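Local atomic coordinates of alginate biosynthesis protein AlgX (Pseudomonas aeruginosa, PDB entry 4KNC), a protein that takes part in O-acetylating the exopolysaccharide alginate and protects the polymer from degradation as it crosses the periplasm. Residues Gly78-Val83 with Lys168-Phe173; Glu174-Lys179 with Pro235-Val240; Ala22-Tyr27 with Phe47-Asp52. All blocks are in the same frame, centred on the assembly; numbering follows the deposited sequence.

Interaction 1. Residues Gly78-Val83 with Lys168-Phe173; sequences GIELVV and KQVPGF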
loop_
_atom_site.group_PDB
_atom_site.type_symbol
_atom_site.label_atom_id
_atom_site.label_comp_id
_atom_site.label_asym_id
_atom_site.label_seq_id
_atom_site.Cartn_x
_atom_site.Cartn_y
_atom_site.Cartn_z
ATOM N N GLY A 78 17.552 -2.769 10.000
ATOM C CA GLY A 78 16.996 -3.377 11.200
ATOM C C GLY A 78 15.469 -3.496 11.212
ATOM O O GLY A 78 14.850 -3.513 12.280
ATOM N N ILE A 79 14.867 -3.590 10.027
ATOM C CA ILE A 79 13.410 -3.691 9.904
ATOM C C ILE A 79 12.969 -5.008 9.256
ATOM O O ILE A 79 13.385 -5.335 8.141
ATOM C CB ILE A 79 12.840 -2.513 9.090
ATOM C CG1 ILE A 79 13.401 -1.189 9.611
ATOM C CG2 ILE A 79 11.316 -2.494 9.146
ATOM C CD1 ILE A 79 13.141 -0.025 8.682
ATOM N N GLU A 80 12.135 -5.765 9.968
ATOM C CA GLU A 80 11.564 -6.997 9.430
ATOM C C GLU A 80 10.264 -6.639 8.721
ATOM O O GLU A 80 9.495 -5.817 9.221
ATOM C CB GLU A 80 11.263 -7.989 10.559
ATOM C CG GLU A 80 12.470 -8.458 11.347
ATOM C CD GLU A 80 13.232 -9.563 10.639
ATOM O OE1 GLU A 80 12.650 -10.240 9.763
ATOM O OE2 GLU A 80 14.416 -9.752 10.951
ATOM N N LEU A 81 10.003 -7.267 7.580
ATOM C CA LEU A 81 8.797 -6.969 6.817
ATOM C C LEU A 81 7.739 -8.080 6.911
ATOM O O LEU A 81 8.033 -9.255 6.690
ATOM C CB LEU A 81 9.149 -6.685 5.347
ATOM C CG LEU A 81 7.987 -6.267 4.431
ATOM C CD1 LEU A 81 7.373 -4.963 4.906
ATOM C CD2 LEU A 81 8.460 -6.137 2.993
ATOM N N VAL A 82 6.513 -7.692 7.249
ATOM C CA VAL A 82 5.373 -8.593 7.225
ATOM C C VAL A 82 4.395 -8.103 6.158
ATOM O O VAL A 82 4.003 -6.934 6.174
ATOM C CB VAL A 82 4.657 -8.609 8.594
ATOM C CG1 VAL A 82 3.351 -9.394 8.521
ATOM C CG2 VAL A 82 5.571 -9.184 9.671
ATOM N N VAL A 83 4.010 -8.974 5.225
ATOM C CA VAL A 83 3.005 -8.591 4.230
ATOM C C VAL A 83 1.650 -9.249 4.520
ATOM O O VAL A 83 1.547 -10.468 4.706
ATOM C CB VAL A 83 3.458 -8.839 2.742
ATOM C CG1 VAL A 83 2.262 -8.898 1.808
ATOM C CG2 VAL A 83 4.422 -7.749 2.261
ATOM N N LYS A 168 4.436 -12.822 16.445
ATOM C CA LYS A 168 5.134 -13.482 17.541
ATOM C C LYS A 168 6.367 -14.284 17.105
ATOM O O LYS A 168 7.254 -14.520 17.915
ATOM C CB LYS A 168 4.168 -14.352 18.355
ATOM C CG LYS A 168 3.163 -13.520 19.165
ATOM C CD LYS A 168 2.095 -14.402 19.796
ATOM C CE LYS A 168 1.088 -13.591 20.595
ATOM N NZ LYS A 168 -0.100 -14.429 20.969
ATOM N N GLN A 169 6.434 -14.684 15.835
ATOM C CA GLN A 169 7.589 -15.440 15.321
ATOM C C GLN A 169 8.742 -14.537 14.882
ATOM O O GLN A 169 9.865 -15.004 14.653
ATOM C CB GLN A 169 7.192 -16.303 14.110
ATOM C CG GLN A 169 6.147 -17.391 14.375
ATOM C CD GLN A 169 5.513 -17.909 13.087
ATOM O OE1 GLN A 169 5.896 -17.511 11.981
ATOM N NE2 GLN A 169 4.526 -18.787 13.227
ATOM N N VAL A 170 8.461 -13.251 14.730
ATOM C CA VAL A 170 9.432 -12.335 14.140
ATOM C C VAL A 170 10.607 -12.067 15.081
ATOM O O VAL A 170 10.404 -11.722 16.241
ATOM C CB VAL A 170 8.760 -11.009 13.698
ATOM C CG1 VAL A 170 9.762 -10.073 13.068
ATOM C CG2 VAL A 170 7.648 -11.296 12.716
ATOM N N PRO A 171 11.848 -12.239 14.583
ATOM C CA PRO A 171 13.036 -12.029 15.423
ATOM C C PRO A 171 13.015 -10.653 16.100
ATOM O O PRO A 171 12.785 -9.645 15.438
ATOM C CB PRO A 171 14.194 -12.128 14.422
ATOM C CG PRO A 171 13.673 -13.003 13.325
ATOM C CD PRO A 171 12.206 -12.657 13.213
ATOM N N GLY A 172 13.221 -10.624 17.414
ATOM C CA GLY A 172 13.118 -9.385 18.163
ATOM C C GLY A 172 11.779 -9.097 18.832
ATOM O O GLY A 172 11.708 -8.221 19.698
ATOM N N PHE A 173 10.723 -9.820 18.448
ATOM C CA PHE A 173 9.376 -9.572 18.987
ATOM C C PHE A 173 9.327 -9.620 20.513
ATOM O O PHE A 173 8.521 -8.927 21.136
ATOM C CB PHE A 173 8.328 -10.542 18.404
ATOM C CG PHE A 173 6.905 -10.245 18.851
ATOM C CD1 PHE A 173 6.098 -9.376 18.119
ATOM C CD2 PHE A 173 6.377 -10.835 19.998
ATOM C CE1 PHE A 173 4.802 -9.097 18.525
ATOM C CE2 PHE A 173 5.085 -10.554 20.420
ATOM C CZ PHE A 173 4.288 -9.685 19.676
#

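Interaction 2. Residues Glu174-Lys179 with Pro235-Val240; sequences EEIPKK and PQIALV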
loop_
_atom_site.group_PDB
_atom_site.type_symbol
_atom_site.label_atom_id
_atom_site.label_comp_id
_atom_site.label_asym_id
_atom_site.label_seq_id
_atom_site.Cartn_x
_atom_site.Cartn_y
_atom_site.Cartn_z
ATOM N N GLU A 174 10.198 -10.418 21.123
ATOM C CA GLU A 174 10.137 -10.600 22.572
ATOM C C GLU A 174 10.575 -9.354 23.340
ATOM O O GLU A 174 10.125 -9.116 24.459
ATOM C CB GLU A 174 10.940 -11.827 22.995
ATOM C CG GLU A 174 10.493 -12.422 24.322
ATOM C CD GLU A 174 9.133 -13.102 24.246
ATOM O OE1 GLU A 174 8.536 -13.152 23.146
ATOM O OE2 GLU A 174 8.662 -13.593 25.295
ATOM N N GLU A 175 11.427 -8.542 22.722
ATOM C CA GLU A 175 11.935 -7.332 23.369
ATOM C C GLU A 175 10.974 -6.158 23.224
ATOM O O GLU A 175 11.071 -5.158 23.939
ATOM C CB GLU A 175 13.311 -6.956 22.796
ATOM C CG GLU A 175 14.469 -7.739 23.395
ATOM C CD GLU A 175 14.317 -9.247 23.245
ATOM O OE1 GLU A 175 13.908 -9.706 22.154
ATOM O OE2 GLU A 175 14.602 -9.972 24.224
ATOM N N ILE A 176 10.057 -6.273 22.277
ATOM C CA ILE A 176 9.056 -5.235 22.067
ATOM C C ILE A 176 8.241 -5.059 23.353
ATOM O O ILE A 176 7.910 -6.042 24.004
ATOM C CB ILE A 176 8.181 -5.589 20.838
ATOM C CG1 ILE A 176 9.051 -5.533 19.576
ATOM C CG2 ILE A 176 6.977 -4.667 20.714
ATOM C CD1 ILE A 176 8.336 -5.874 18.287
ATOM N N PRO A 177 7.970 -3.801 23.748
ATOM C CA PRO A 177 7.146 -3.521 24.933
ATOM C C PRO A 177 5.799 -4.222 24.834
ATOM O O PRO A 177 5.174 -4.176 23.775
ATOM C CB PRO A 177 6.906 -2.009 24.860
ATOM C CG PRO A 177 7.951 -1.469 23.996
ATOM C CD PRO A 177 8.406 -2.568 23.069
ATOM N N LYS A 178 5.366 -4.853 25.918
ATOM C CA LYS A 178 4.096 -5.566 25.933
ATOM C C LYS A 178 3.079 -4.818 26.792
ATOM O O LYS A 178 3.431 -4.234 27.819
ATOM C CB LYS A 178 4.295 -6.990 26.457
ATOM C CG LYS A 178 5.317 -7.795 25.673
ATOM C CD LYS A 178 5.073 -7.677 24.172
ATOM C CE LYS A 178 5.946 -8.640 23.383
ATOM N NZ LYS A 178 7.342 -8.171 23.294
ATOM N N LYS A 179 1.823 -4.819 26.354
ATOM C CA LYS A 179 0.725 -4.196 27.096
ATOM C C LYS A 179 -0.504 -5.077 26.956
ATOM O O LYS A 179 -0.534 -5.979 26.125
ATOM C CB LYS A 179 0.398 -2.807 26.532
ATOM C CG LYS A 179 1.601 -1.920 26.261
ATOM C CD LYS A 179 1.279 -0.812 25.270
ATOM C CE LYS A 179 0.471 0.302 25.904
ATOM N NZ LYS A 179 1.280 1.549 25.990
ATOM N N PRO A 235 6.796 2.356 21.006
ATOM C CA PRO A 235 6.187 1.442 20.028
ATOM C C PRO A 235 7.183 1.039 18.950
ATOM O O PRO A 235 7.992 1.860 18.526
ATOM C CB PRO A 235 5.051 2.278 19.420
ATOM C CG PRO A 235 4.673 3.215 20.523
ATOM C CD PRO A 235 6.002 3.587 21.160
ATOM N N GLN A 236 7.113 -0.211 18.507
ATOM C CA GLN A 236 8.162 -0.794 17.677
ATOM C C GLN A 236 7.595 -1.451 16.425
ATOM O O GLN A 236 8.341 -2.050 15.643
ATOM C CB GLN A 236 8.931 -1.836 18.496
ATOM C CG GLN A 236 9.674 -1.247 19.687
ATOM C CD GLN A 236 10.738 -0.263 19.250
ATOM O OE1 GLN A 236 11.319 -0.407 18.173
ATOM N NE2 GLN A 236 10.987 0.754 20.071
ATOM N N ILE A 237 6.274 -1.353 16.254
ATOM C CA ILE A 237 5.578 -1.958 15.116
ATOM C C ILE A 237 4.726 -0.913 14.388
ATOM O O ILE A 237 3.946 -0.203 15.012
ATOM C CB ILE A 237 4.664 -3.130 15.549
ATOM C CG1 ILE A 237 5.451 -4.153 16.383
ATOM C CG2 ILE A 237 4.047 -3.787 14.318
ATOM C CD1 ILE A 237 4.654 -5.409 16.736
ATOM N N ALA A 238 4.891 -0.827 13.071
ATOM C CA ALA A 238 4.188 0.151 12.254
ATOM C C ALA A 238 3.382 -0.557 11.192
ATOM O O ALA A 238 3.801 -1.583 10.662
ATOM C CB ALA A 238 5.178 1.101 11.602
ATOM N N LEU A 239 2.220 0.001 10.889
ATOM C CA LEU A 239 1.316 -0.567 9.917
ATOM C C LEU A 239 1.142 0.414 8.772
ATOM O O LEU A 239 0.794 1.579 8.985
ATOM C CB LEU A 239 -0.036 -0.849 10.573
ATOM C CG LEU A 239 -1.191 -1.299 9.680
ATOM C CD1 LEU A 239 -0.849 -2.569 8.906
ATOM C CD2 LEU A 239 -2.437 -1.497 10.525
ATOM N N VAL A 240 1.398 -0.048 7.556
ATOM C CA VAL A 240 1.116 0.754 6.376
ATOM C C VAL A 240 0.130 -0.034 5.527
ATOM O O VAL A 240 0.213 -1.262 5.465
ATOM C CB VAL A 240 2.399 1.142 5.592
ATOM C CG1 VAL A 240 3.210 2.143 6.401
ATOM C CG2 VAL A 240 3.242 -0.090 5.245
#

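Interaction 3. Residues Ala22-Tyr27 with Phe47-Asp52; sequences AYDSRY and FRTTYD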
loop_
_atom_site.group_PDB
_atom_site.type_symbol
_atom_site.label_atom_id
_atom_site.label_comp_id
_atom_site.label_asym_id
_atom_site.label_seq_id
_atom_site.Cartn_x
_atom_site.Cartn_y
_atom_site.Cartn_z
ATOM N N ALA A 22 -23.972 -7.929 -17.050
ATOM C CA ALA A 22 -23.169 -9.142 -17.257
ATOM C C ALA A 22 -21.992 -8.998 -18.249
ATOM O O ALA A 22 -21.273 -9.954 -18.476
ATOM C CB ALA A 22 -24.065 -10.293 -17.673
ATOM N N TYR A 23 -21.804 -7.823 -18.853
ATOM C CA TYR A 23 -20.812 -7.689 -19.930
ATOM C C TYR A 23 -19.637 -6.817 -19.543
ATOM O O TYR A 23 -19.818 -5.656 -19.192
ATOM C CB TYR A 23 -21.466 -7.147 -21.211
ATOM C CG TYR A 23 -22.710 -7.915 -21.559
ATOM C CD1 TYR A 23 -22.660 -9.289 -21.749
ATOM C CD2 TYR A 23 -23.934 -7.279 -21.664
ATOM C CE1 TYR A 23 -23.794 -10.005 -22.042
ATOM C CE2 TYR A 23 -25.081 -7.988 -21.960
ATOM C CZ TYR A 23 -25.003 -9.350 -22.148
ATOM O OH TYR A 23 -26.139 -10.060 -22.453
ATOM N N ASP A 24 -18.433 -7.382 -19.619
ATOM C CA ASP A 24 -17.226 -6.664 -19.202
ATOM C C ASP A 24 -17.066 -5.345 -19.933
ATOM O O ASP A 24 -16.600 -4.368 -19.355
ATOM C CB ASP A 24 -15.971 -7.519 -19.389
ATOM C CG ASP A 24 -15.876 -8.641 -18.381
ATOM O OD1 ASP A 24 -16.671 -8.648 -17.423
ATOM O OD2 ASP A 24 -15.000 -9.512 -18.536
ATOM N N SER A 25 -17.481 -5.307 -21.196
ATOM C CA SER A 25 -17.333 -4.095 -21.995
ATOM C C SER A 25 -18.253 -2.961 -21.528
ATOM O O SER A 25 -18.047 -1.802 -21.871
ATOM C CB SER A 25 -17.572 -4.403 -23.471
ATOM O OG SER A 25 -18.756 -5.163 -23.634
ATOM N N ARG A 26 -19.263 -3.292 -20.735
ATOM C CA ARG A 26 -20.147 -2.272 -20.178
ATOM C C ARG A 26 -19.441 -1.472 -19.068
ATOM O O ARG A 26 -19.873 -0.376 -18.715
ATOM C CB ARG A 26 -21.449 -2.927 -19.673
ATOM C CG ARG A 26 -22.468 -1.995 -19.001
ATOM C CD ARG A 26 -23.022 -0.901 -19.948
ATOM N NE ARG A 26 -23.881 0.036 -19.225
ATOM C CZ ARG A 26 -23.440 1.108 -18.570
ATOM N NH1 ARG A 26 -22.141 1.384 -18.563
ATOM N NH2 ARG A 26 -24.295 1.906 -17.924
ATOM N N TYR A 27 -18.350 -2.019 -18.530
ATOM C CA TYR A 27 -17.616 -1.381 -17.427
ATOM C C TYR A 27 -16.414 -0.610 -17.959
ATOM O O TYR A 27 -15.289 -0.815 -17.511
ATOM C CB TYR A 27 -17.158 -2.422 -16.386
ATOM C CG TYR A 27 -18.308 -3.146 -15.721
ATOM C CD1 TYR A 27 -19.065 -4.075 -16.431
ATOM C CD2 TYR A 27 -18.657 -2.890 -14.396
ATOM C CE1 TYR A 27 -20.136 -4.718 -15.860
ATOM C CE2 TYR A 27 -19.738 -3.539 -13.805
ATOM C CZ TYR A 27 -20.464 -4.458 -14.548
ATOM O OH TYR A 27 -21.529 -5.127 -14.005
ATOM N N PHE A 47 -20.765 -10.175 -6.454
ATOM C CA PHE A 47 -19.337 -10.424 -6.605
ATOM C C PHE A 47 -18.862 -9.812 -7.910
ATOM O O PHE A 47 -19.625 -9.717 -8.863
ATOM C CB PHE A 47 -19.048 -11.921 -6.631
ATOM C CG PHE A 47 -19.207 -12.599 -5.298
ATOM C CD1 PHE A 47 -20.468 -12.869 -4.788
ATOM C CD2 PHE A 47 -18.084 -12.979 -4.554
ATOM C CE1 PHE A 47 -20.610 -13.514 -3.557
ATOM C CE2 PHE A 47 -18.221 -13.619 -3.331
ATOM C CZ PHE A 47 -19.490 -13.882 -2.831
ATOM N N ARG A 48 -17.600 -9.397 -7.946
ATOM C CA ARG A 48 -16.955 -8.977 -9.182
ATOM C C ARG A 48 -16.196 -10.161 -9.757
ATOM O O ARG A 48 -15.432 -10.787 -9.054
ATOM C CB ARG A 48 -15.975 -7.843 -8.897
ATOM C CG ARG A 48 -16.603 -6.681 -8.133
ATOM C CD ARG A 48 -15.517 -5.753 -7.653
ATOM N NE ARG A 48 -14.744 -6.358 -6.572
ATOM C CZ ARG A 48 -13.708 -5.773 -5.978
ATOM N NH1 ARG A 48 -13.304 -4.579 -6.376
ATOM N NH2 ARG A 48 -13.070 -6.385 -4.985
ATOM N N THR A 49 -16.392 -10.457 -11.036
ATOM C CA THR A 49 -15.778 -11.635 -11.634
ATOM C C THR A 49 -14.251 -11.526 -11.700
ATOM O O THR A 49 -13.541 -12.486 -11.396
ATOM C CB THR A 49 -16.329 -11.870 -13.050
ATOM O OG1 THR A 49 -16.215 -10.658 -13.802
ATOM C CG2 THR A 49 -17.805 -12.271 -12.999
ATOM N N THR A 50 -13.743 -10.357 -12.083
ATOM C CA THR A 50 -12.308 -10.210 -12.320
ATOM C C THR A 50 -11.539 -9.939 -11.028
ATOM O O THR A 50 -10.371 -10.266 -10.926
ATOM C CB THR A 50 -11.983 -9.099 -13.346
ATOM O OG1 THR A 50 -12.237 -7.815 -12.769
ATOM C CG2 THR A 50 -12.830 -9.256 -14.619
ATOM N N TYR A 51 -12.189 -9.332 -10.044
ATOM C CA TYR A 51 -11.514 -9.045 -8.787
ATOM C C TYR A 51 -11.729 -10.154 -7.771
ATOM O O TYR A 51 -10.794 -10.554 -7.092
ATOM C CB TYR A 51 -12.007 -7.729 -8.185
ATOM C CG TYR A 51 -11.582 -6.499 -8.941
ATOM C CD1 TYR A 51 -12.244 -6.104 -10.107
ATOM C CD2 TYR A 51 -10.512 -5.730 -8.498
ATOM C CE1 TYR A 51 -11.853 -4.965 -10.796
ATOM C CE2 TYR A 51 -10.105 -4.603 -9.180
ATOM C CZ TYR A 51 -10.779 -4.216 -10.326
ATOM O OH TYR A 51 -10.372 -3.080 -10.995
ATOM N N ASP A 52 -12.967 -10.627 -7.650
ATOM C CA ASP A 52 -13.338 -11.506 -6.541
ATOM C C ASP A 52 -13.236 -12.965 -6.907
ATOM O O ASP A 52 -12.968 -13.810 -6.047
ATOM C CB ASP A 52 -14.764 -11.230 -6.063
ATOM C CG ASP A 52 -14.957 -9.809 -5.601
ATOM O OD1 ASP A 52 -13.967 -9.136 -5.216
ATOM O OD2 ASP A 52 -16.119 -9.377 -5.603
#

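Interaction 1. Residues Gly78-Val83 with Lys168-Phe173
V170 sits directly against the aliphatic part of E80, and this is where the two segments pack most tightly. One methyl, V170 CG1, meets both E80 CB and E80 CG, each at 3.6 Å, so the touching surface is all carbon although one partner is an acid. The methyl is directed there because it lies anti to the backbone N (chi1 -179°). The two side chains slide past each other in opposite directions. Two residues further along the strand, on the same face as E80, V82 CG2 approaches V170 CG2 at 4.2 Å and continues the apolar patch; I293 touches both valines and L167 adds to V82.

On the other side of V170 the contact opens out. The E80 chain bends at chi2 (-81°), bringing its end near P171; the two side chains cross at about a right angle, and E80 OE2 is 4.1 Å from P171 CG. P171 is exposed, and this part of the contact is loose. The acid finds its polar partner elsewhere: E80 OE1 accepts from W127 NE1, and K75 offers OE2 only a weak, long ion pair. W127 also packs against P171 and V82.

V170 opens a type II turn closed by F173 N to V170 O at 2.9 Å, with G172 taking the positive phi. That turn follows helix 153-169, while E80 and V82 belong to strand 80-85. A turn just after a helix packed against an outermost strand of a parallel sheet fits the alpha/beta architecture of SGNH hydrolase-like domains.

Interaction 2. Residues Glu174-Lys179 with Pro235-Val240
I176 crosses Q236 obliquely where the loop 174-179 passes the start of strand 237-240. I176 carries its longer branch beside the backbone N, with CG1 anti to the carbonyl carbon (chi1 -66°). That places I176 CG1 at 3.9 Å from Q236 CB, while the other branch, I176 CG2, lies at 4.1 Å from the same Q236 CB. The isoleucine therefore straddles the first carbon of the glutamine.

Beyond CG1 the I176 chain is fully extended (chi2 179°), which carries its tip past the glutamine to the next residue. I176 CD1 reaches I237 CG1 at 3.9 Å and I237 CD1 at 4.0 Å, the two isoleucines crossing at about a right angle. I237 is extended in the same way. From the neighbouring strand, I293 touches I176, and I295 touches I237.

Q236 does the opposite: it folds at chi2 (-63°). The bend sets Q236 CG against P177 CD at 3.8 Å and turns the amide away from the loop. Its oxygen accepts from K292 NZ, and its NE2 donates to N234 O, so both ends of the amide have partners. K178, in the same loop as I176, turns its NZ back along the chain to donate to F173 O.

No hydrogen bond or salt bridge crosses from loop to strand. The contact rests on buried aliphatic carbon, so what fit there is probably comes from rotamers and shape, while the polar groups at its border are bonded to other parts of the chain.

Interaction 3. Residues Ala22-Tyr27 with Phe47-Asp52
D24 faces T49 and T50 across a shallow surface contact, and none of the approaches between them is a bond. D24 OD1 stands 4.2 Å from T49 OG1, and D24 OD2 is 4.5 Å from the methyl T50 CG2, so the carboxylate only comes near the two threonines.

The hydrogen bonds that matter here run through a third element, the residues just before strand 38-40. D24 OD1 pairs with H37 ND1, and T49 OG1 accepts from H37 N. T49 can do so with its hydroxyl held between its backbone N and carbonyl carbon (chi1 52°). T50 OG1 donates to T36 O. H37 thus bonds to both segments, which probably helps keep them close.

The salt bridge within 47-52 joins R48 to D52, side-on. R48 NH2 meets D52 OD1 on its syn side at 2.9 Å, while R48 NE reaches D52 OD2 weakly at 3.5 Å (169°) and D52 OD1 at 3.2 Å in a bent bond. The backbone adds R48 N to D52 OD2 at 2.8 Å, almost straight (178°), and D52 OD2 has a second salt bridge, to R89 NH1. A return bond from D52 N to R48 O, 2.8 Å, closes the turn. Y51 CB packs over the centre of one face of the R48 guanidinium, which helps fix its position.

In the other segment, Y27 N to D24 O (3.0 Å) marks a 3-10 turn. Overall, a short 3-10 segment near the N terminus lightly touches the residues just after strand 46-48, which pairs with 38-40 in a peripheral part of the SGNH hydrolase-like domain.

In the fold
From the N terminus, interaction 3 closes first, drawing the loop 22-27 back to the chain leaving strand 46-48 across a loop of 19 residues. Interaction 1 follows, spanning 84 mostly helical or loop residues from strand 80-85 to the turn after helix 153-169. Interaction 2 begins immediately after it and closes a third loop, onto strand 237-240. The three run in series; none nests or crosses. Interactions 1 and 2, with centres 10 Å apart, touch through F173 and I237, and tie one continuous stretch, 168-179, to two strands of the same parallel sheet. Interaction 3 lies on the opposite side of the chain's centre, its centre about 38 and 41 Å from theirs.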